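Local coordinates for protein DNA helicase RecQ (Deinococcus radiodurans, PDB 4Q48) that acts as the catalytic core of a RecQ helicase, probably coupling ATP hydrolysis to the unwinding of duplex DNA while translocating in the 3'-5' direction, at residues A[345-348]-A[349-353]; A[370-373]-A[374-377]. All coordinates share one frame; numbering follows the deposited sequence.

Contact 1 (A[345-348]-A[349-353])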
# COMPACT_ATOMS: atom_id res chain seq x y z
N VAL A 345 5.51 -6.96 -19.80
CA VAL A 345 6.63 -6.94 -18.85
C VAL A 345 7.88 -6.42 -19.52
O VAL A 345 8.62 -5.63 -18.93
CB VAL A 345 6.92 -8.32 -18.26
CG1 VAL A 345 8.11 -8.23 -17.28
CG2 VAL A 345 5.67 -8.89 -17.58
N VAL A 346 8.09 -6.85 -20.76
CA VAL A 346 9.23 -6.40 -21.56
C VAL A 346 9.19 -4.88 -21.77
O VAL A 346 10.18 -4.20 -21.55
CB VAL A 346 9.27 -7.11 -22.93
CG1 VAL A 346 10.34 -6.50 -23.81
CG2 VAL A 346 9.52 -8.59 -22.74
N ASN A 347 8.03 -4.37 -22.16
CA ASN A 347 7.90 -2.94 -22.43
C ASN A 347 8.22 -2.15 -21.17
O ASN A 347 8.91 -1.14 -21.22
CB ASN A 347 6.48 -2.61 -22.94
CG ASN A 347 6.40 -1.25 -23.67
OD1 ASN A 347 7.13 -0.31 -23.35
ND2 ASN A 347 5.50 -1.16 -24.64
N VAL A 348 7.75 -2.66 -20.03
CA VAL A 348 7.99 -2.01 -18.76
C VAL A 348 9.45 -1.99 -18.36
O VAL A 348 9.98 -0.95 -17.97
CB VAL A 348 7.20 -2.68 -17.63
CG1 VAL A 348 7.74 -2.27 -16.25
CG2 VAL A 348 5.73 -2.38 -17.77
N ARG A 349 10.11 -3.14 -18.48
CA ARG A 349 11.51 -3.23 -18.05
C ARG A 349 12.39 -2.39 -18.96
O ARG A 349 13.46 -1.92 -18.53
CB ARG A 349 11.97 -4.69 -17.94
CG ARG A 349 11.60 -5.28 -16.58
CD ARG A 349 12.53 -6.36 -16.07
NE ARG A 349 12.12 -7.69 -16.54
CZ ARG A 349 11.43 -8.57 -15.82
NH1 ARG A 349 11.07 -8.27 -14.57
NH2 ARG A 349 11.11 -9.74 -16.34
N ARG A 350 11.94 -2.15 -20.19
CA ARG A 350 12.72 -1.32 -21.11
C ARG A 350 12.63 0.16 -20.71
O ARG A 350 13.63 0.86 -20.68
CB ARG A 350 12.22 -1.45 -22.55
CG ARG A 350 12.73 -0.32 -23.46
CD ARG A 350 12.10 -0.25 -24.87
NE ARG A 350 10.78 0.41 -24.90
CZ ARG A 350 10.59 1.73 -24.76
NH1 ARG A 350 11.61 2.55 -24.54
NH2 ARG A 350 9.36 2.23 -24.80
N MET A 351 11.44 0.60 -20.32
CA MET A 351 11.27 1.97 -19.85
C MET A 351 12.01 2.25 -18.56
O MET A 351 12.55 3.35 -18.39
CB MET A 351 9.79 2.29 -19.68
CG MET A 351 9.12 2.51 -20.99
SD MET A 351 7.35 2.61 -20.79
CE MET A 351 6.88 2.73 -22.51
N LEU A 352 12.04 1.29 -17.63
CA LEU A 352 12.85 1.47 -16.45
C LEU A 352 14.28 1.70 -16.89
O LEU A 352 14.96 2.58 -16.38
CB LEU A 352 12.78 0.27 -15.49
CG LEU A 352 13.69 0.37 -14.25
CD1 LEU A 352 13.46 1.65 -13.40
CD2 LEU A 352 13.67 -0.90 -13.37
N ALA A 353 14.72 0.92 -17.88
CA ALA A 353 16.10 1.01 -18.36
C ALA A 353 16.43 2.34 -19.09
O ALA A 353 17.52 2.90 -18.93
CB ALA A 353 16.41 -0.18 -19.26
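V345 turns its CG1 anti to the backbone N, and R349, one helical turn on, swings CG beside its own N (chi1 -85°). The arginine chain then bends at chi3 (-88°). Together these settings lay the arginine back along the valine, the two side chains side by side and pointing the same way. The methyl CG1 of V345 sits over one face of the R349 guanidinium, towards its rim, 3.5 Å from NH2 of R349 and 3.6 Å from its CZ. Two residues on, N347 makes a second set of contacts. Its OD1 lies 3.2 Å from the methyl CE of M351, whose chain runs straight beyond CG, and 3.7 Å from NH2 of R350. That amide and the R350 guanidinium lie side by side with planes 47° apart, while CG of M351 lies above one face of the same guanidinium, toward its rim. R350 NH1 also has a weak hydrogen bond to Q354. Beneath all this runs the regular i to i+4 ladder of helix 342-354; R349 N to V345 O spans 2.9 Å. This is plain local packing on a largely exposed helix of the RecQ zinc-binding region, away from the annotated sites. Backbone bonds hold the turn, and the side-chain contacts are mixed: the R349 guanidinium offers a face to a methyl, and N347 OD1 would contribute at most a mild electrostatic pull on the R350 charge.

Contact 2 (A[370-373]-A[374-377])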
# COMPACT_ATOMS: atom_id res chain seq x y z
N ASP A 370 8.66 -6.13 -9.19
CA ASP A 370 8.89 -7.49 -8.70
C ASP A 370 7.75 -7.91 -7.79
O ASP A 370 7.29 -9.06 -7.82
CB ASP A 370 10.22 -7.60 -7.95
CG ASP A 370 10.45 -9.00 -7.37
OD1 ASP A 370 10.84 -9.95 -8.11
OD2 ASP A 370 10.22 -9.13 -6.14
N ALA A 371 7.30 -6.97 -6.97
CA ALA A 371 6.20 -7.22 -6.10
C ALA A 371 4.99 -7.58 -6.97
O ALA A 371 4.36 -8.63 -6.76
CB ALA A 371 5.91 -6.03 -5.26
N LEU A 372 4.71 -6.74 -7.96
CA LEU A 372 3.52 -6.90 -8.77
C LEU A 372 3.50 -8.24 -9.52
O LEU A 372 2.54 -9.01 -9.44
CB LEU A 372 3.40 -5.73 -9.74
CG LEU A 372 2.14 -5.66 -10.60
CD1 LEU A 372 0.89 -5.86 -9.75
CD2 LEU A 372 2.09 -4.30 -11.25
N LEU A 373 4.62 -8.54 -10.19
CA LEU A 373 4.81 -9.81 -10.88
C LEU A 373 4.69 -11.01 -9.94
O LEU A 373 4.12 -12.05 -10.31
CB LEU A 373 6.17 -9.82 -11.58
CG LEU A 373 6.27 -8.93 -12.82
CD1 LEU A 373 7.61 -9.07 -13.49
CD2 LEU A 373 5.20 -9.30 -13.81
N THR A 374 5.21 -10.89 -8.73
CA THR A 374 5.07 -11.97 -7.77
C THR A 374 3.60 -12.22 -7.45
O THR A 374 3.18 -13.36 -7.33
CB THR A 374 5.87 -11.67 -6.53
OG1 THR A 374 7.25 -11.69 -6.90
CG2 THR A 374 5.65 -12.70 -5.46
N TYR A 375 2.81 -11.14 -7.34
CA TYR A 375 1.36 -11.27 -7.14
C TYR A 375 0.71 -11.89 -8.38
O TYR A 375 -0.13 -12.78 -8.26
CB TYR A 375 0.72 -9.93 -6.80
CG TYR A 375 -0.79 -9.89 -6.94
CD1 TYR A 375 -1.60 -10.58 -6.05
CD2 TYR A 375 -1.39 -9.17 -7.96
CE1 TYR A 375 -2.98 -10.55 -6.17
CE2 TYR A 375 -2.76 -9.14 -8.09
CZ TYR A 375 -3.55 -9.83 -7.19
OH TYR A 375 -4.92 -9.78 -7.31
N CYS A 376 1.09 -11.43 -9.57
CA CYS A 376 0.51 -11.99 -10.79
C CYS A 376 0.74 -13.50 -10.89
O CYS A 376 -0.08 -14.22 -11.45
CB CYS A 376 1.05 -11.28 -12.04
SG CYS A 376 0.50 -9.53 -12.19
N GLU A 377 1.86 -13.97 -10.38
CA GLU A 377 2.27 -15.36 -10.56
C GLU A 377 1.89 -16.31 -9.43
O GLU A 377 2.40 -17.44 -9.37
CB GLU A 377 3.79 -15.41 -10.78
CG GLU A 377 4.17 -15.21 -12.22
CD GLU A 377 5.54 -14.61 -12.38
OE1 GLU A 377 6.32 -14.68 -11.41
OE2 GLU A 377 5.82 -14.03 -13.46
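T374 answers D370 one turn earlier, and its side chain can be followed outward from the backbone. CB stands 3.2 Å from O of D370 and 3.4 Å from O of A371. At the tip, chi1 of -66° holds OG1 beside the residue's own N, from where the hydroxyl donates to O of D370 at 2.8 Å. The backbone N of T374 reaches that same oxygen at 2.9 Å, from the opposite face of the carbonyl plane, so two donors grip one acceptor. A valine in place of T374 would probably leave D370 O with the backbone N-H as its sole donor from this turn. The D370 carboxylate crosses obliquely near the hydroxyl, its OD2 being bonded to S479. Elsewhere on the turn, CD1 of L372 packs loosely against CD2 of Y375, 4.4 Å away. Beyond this, the Y375 hydroxyl bonds Y320 and its ring makes a cation-pi contact with R382. E377 N closes the last turn on L373 O at 3.0 Å, just where the chain leaves helical geometry. A threonine hydroxyl bonded back to the i-4 carbonyl is a common helix feature; here it lies at the C-terminal end of helix 359-376, in the RecQ zinc-binding region, with the side chain of Y375 about 9 Å from the zinc ion.

Overall arrangement
From the N terminus, the chain passes through the two parallel sheets of the helicase motor, and strand 334-340 leads into helix 342-354, which carries contact 1. The chain then turns into helix 359-376, with contact 2 near its far end. Each contact links residues about one turn apart within one helix, so neither closes a long loop; they follow in series, without nesting or crossing. L373 is one residue where the two helices meet: its CD1 is 3.7 Å from NH1 of R349 and its CD2 3.8 Å from CG2 of V345. Contact 1 is the surface layer; contact 2 continues inward to strands 212-218 and 334-340 and helix 382-389, joining the zinc-binding region to the second motor sheet.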